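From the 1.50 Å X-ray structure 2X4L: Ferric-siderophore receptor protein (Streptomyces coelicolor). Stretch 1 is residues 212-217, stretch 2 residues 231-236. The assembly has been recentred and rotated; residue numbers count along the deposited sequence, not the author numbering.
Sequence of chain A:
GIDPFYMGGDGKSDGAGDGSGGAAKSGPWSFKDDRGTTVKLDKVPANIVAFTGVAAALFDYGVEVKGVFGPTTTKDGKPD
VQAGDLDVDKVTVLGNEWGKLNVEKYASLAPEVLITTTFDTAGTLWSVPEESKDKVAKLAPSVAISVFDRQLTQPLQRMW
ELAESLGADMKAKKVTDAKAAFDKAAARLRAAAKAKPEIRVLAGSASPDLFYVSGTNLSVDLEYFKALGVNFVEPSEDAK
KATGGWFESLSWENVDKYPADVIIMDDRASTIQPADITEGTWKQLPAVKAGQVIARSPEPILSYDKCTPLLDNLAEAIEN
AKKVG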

# COMPACT_ATOMS: atom_id res chain seq x y z
N TYR A 212 -10.50 -9.58 -9.08
CA TYR A 212 -10.85 -8.12 -9.17
C TYR A 212 -9.87 -7.39 -10.09
O TYR A 212 -8.66 -7.49 -9.85
CB TYR A 212 -10.77 -7.54 -7.79
CG TYR A 212 -11.60 -8.25 -6.76
CD1 TYR A 212 -12.93 -8.14 -6.84
CD2 TYR A 212 -11.02 -9.06 -5.78
CE1 TYR A 212 -13.78 -8.78 -5.94
CE2 TYR A 212 -11.83 -9.69 -4.81
CZ TYR A 212 -13.21 -9.54 -4.97
OH TYR A 212 -14.04 -10.17 -4.07
N VAL A 213 -10.39 -6.66 -11.06
CA VAL A 213 -9.53 -5.86 -11.98
C VAL A 213 -9.66 -4.44 -11.52
O VAL A 213 -10.71 -3.82 -11.57
CB VAL A 213 -9.93 -5.97 -13.44
CG1 VAL A 213 -8.92 -5.23 -14.26
CG2 VAL A 213 -9.92 -7.44 -13.91
N SER A 214 -8.56 -3.85 -11.11
CA SER A 214 -8.57 -2.43 -10.70
C SER A 214 -8.40 -1.54 -11.90
O SER A 214 -7.59 -1.80 -12.82
CB SER A 214 -7.38 -2.13 -9.73
OG SER A 214 -7.63 -2.70 -8.46
N GLY A 215 -9.06 -0.39 -11.83
CA GLY A 215 -8.73 0.74 -12.68
C GLY A 215 -7.66 1.58 -11.99
O GLY A 215 -7.40 1.40 -10.80
N THR A 216 -7.05 2.50 -12.73
CA THR A 216 -5.98 3.33 -12.19
C THR A 216 -6.50 4.41 -11.24
O THR A 216 -5.80 4.80 -10.30
CB THR A 216 -5.18 4.01 -13.32
OG1 THR A 216 -6.07 4.74 -14.17
CG2 THR A 216 -4.44 2.96 -14.15
N ASN A 217 -7.71 4.89 -11.49
CA ASN A 217 -8.29 5.95 -10.68
C ASN A 217 -8.60 5.52 -9.24
O ASN A 217 -9.23 4.48 -9.02
CB ASN A 217 -9.56 6.50 -11.34
CG ASN A 217 -10.07 7.76 -10.67
OD1 ASN A 217 -9.31 8.71 -10.46
ND2 ASN A 217 -11.35 7.78 -10.34
N ASN A 231 0.72 2.05 -19.75
CA ASN A 231 -0.52 1.73 -20.48
C ASN A 231 -1.26 0.68 -19.65
O ASN A 231 -0.90 -0.51 -19.67
CB ASN A 231 -0.10 1.17 -21.85
CG ASN A 231 -1.26 0.79 -22.72
OD1 ASN A 231 -2.40 0.83 -22.27
ND2 ASN A 231 -0.96 0.28 -23.94
N PHE A 232 -2.26 1.12 -18.93
CA PHE A 232 -3.11 0.18 -18.16
C PHE A 232 -4.35 -0.22 -18.86
O PHE A 232 -5.02 0.61 -19.55
CB PHE A 232 -3.54 0.78 -16.81
CG PHE A 232 -2.43 0.74 -15.78
CD1 PHE A 232 -1.58 1.80 -15.69
CD2 PHE A 232 -2.22 -0.38 -14.98
CE1 PHE A 232 -0.53 1.75 -14.74
CE2 PHE A 232 -1.18 -0.45 -14.04
CZ PHE A 232 -0.32 0.62 -13.97
N VAL A 233 -4.73 -1.48 -18.62
CA VAL A 233 -6.12 -1.92 -18.85
C VAL A 233 -7.01 -1.14 -17.89
O VAL A 233 -6.72 -1.04 -16.68
CB VAL A 233 -6.27 -3.43 -18.53
CG1 VAL A 233 -7.76 -3.85 -18.57
CG2 VAL A 233 -5.51 -4.18 -19.55
N GLU A 234 -8.08 -0.55 -18.41
CA GLU A 234 -8.96 0.26 -17.61
C GLU A 234 -10.36 -0.24 -17.84
O GLU A 234 -11.05 0.13 -18.84
CB GLU A 234 -8.90 1.72 -18.14
CG GLU A 234 -7.60 2.47 -17.92
CD GLU A 234 -7.35 2.98 -16.50
OE1 GLU A 234 -8.09 2.59 -15.60
OE2 GLU A 234 -6.36 3.73 -16.34
N PRO A 235 -10.89 -0.96 -16.87
CA PRO A 235 -12.34 -1.27 -16.90
C PRO A 235 -13.14 0.03 -16.97
O PRO A 235 -12.74 1.03 -16.42
CB PRO A 235 -12.59 -1.97 -15.54
CG PRO A 235 -11.21 -2.59 -15.19
CD PRO A 235 -10.23 -1.51 -15.66
N SER A 236 -14.31 -0.07 -17.63
CA SER A 236 -15.16 1.13 -17.74
C SER A 236 -15.63 1.57 -16.34
O SER A 236 -15.71 0.75 -15.41
CB SER A 236 -16.33 0.83 -18.61
OG SER A 236 -17.24 -0.06 -18.01
O HOH W 1 -5.93 -2.86 -14.71
O HOH W 2 -9.33 4.56 -13.92

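The rule at the centre of this contact is that one carboxylate reads two donors of a single residue. Thr-216 offers its backbone N to Glu-234 OE1 at 3.1 Å, with a nearly straight N-H...O angle of 171°, and its OG1 to Glu-234 OE2 at 2.4 Å, a very short hydrogen bond. Both side chains are set for this. The p rotamer of Thr-216 (chi1 55°) puts OG1 on the same side as its own N, so the two donors face the two carboxylate oxygens together. Glu-234 leaves its backbone sideways to stretch 1, yet chi1 and chi2, both m, fold the chain back so that its end comes nearer, and a chi3 of 11° sets the plane of the carboxylate.

The same threonine rotamer gives its methyl a different task: Thr-216 CG2 packs at 3.4 Å from Phe-232 CG, approaching the ring obliquely. One beta-branched side chain thus serves a polar and an apolar neighbour at once.

Gly-215 lies beside the carboxylate, its CA 3.5 Å from Glu-234 OE1. A CB in ideal position here would stand 3.4 Å from that oxygen, near but not a severe clash, so the geometry alone does not demand glycine.

On the strand side, Val-213, a t rotamer pointing toward stretch 2, brings CG1 to 3.6 Å from Pro-235 CG, an apolar contact made against the proline's C-gamma exo ring. Ser-214 turns its side chain away and contributes backbone instead: water 1 donates to Ser-214 O at 2.7 Å and to Val-233 O at 2.8 Å, joining two carbonyls that cannot bond each other. Water 2 extends the carboxylate's reach, accepting from Asn-217 N at 2.9 Å and donating to Glu-234 OE1, also at 2.9 Å.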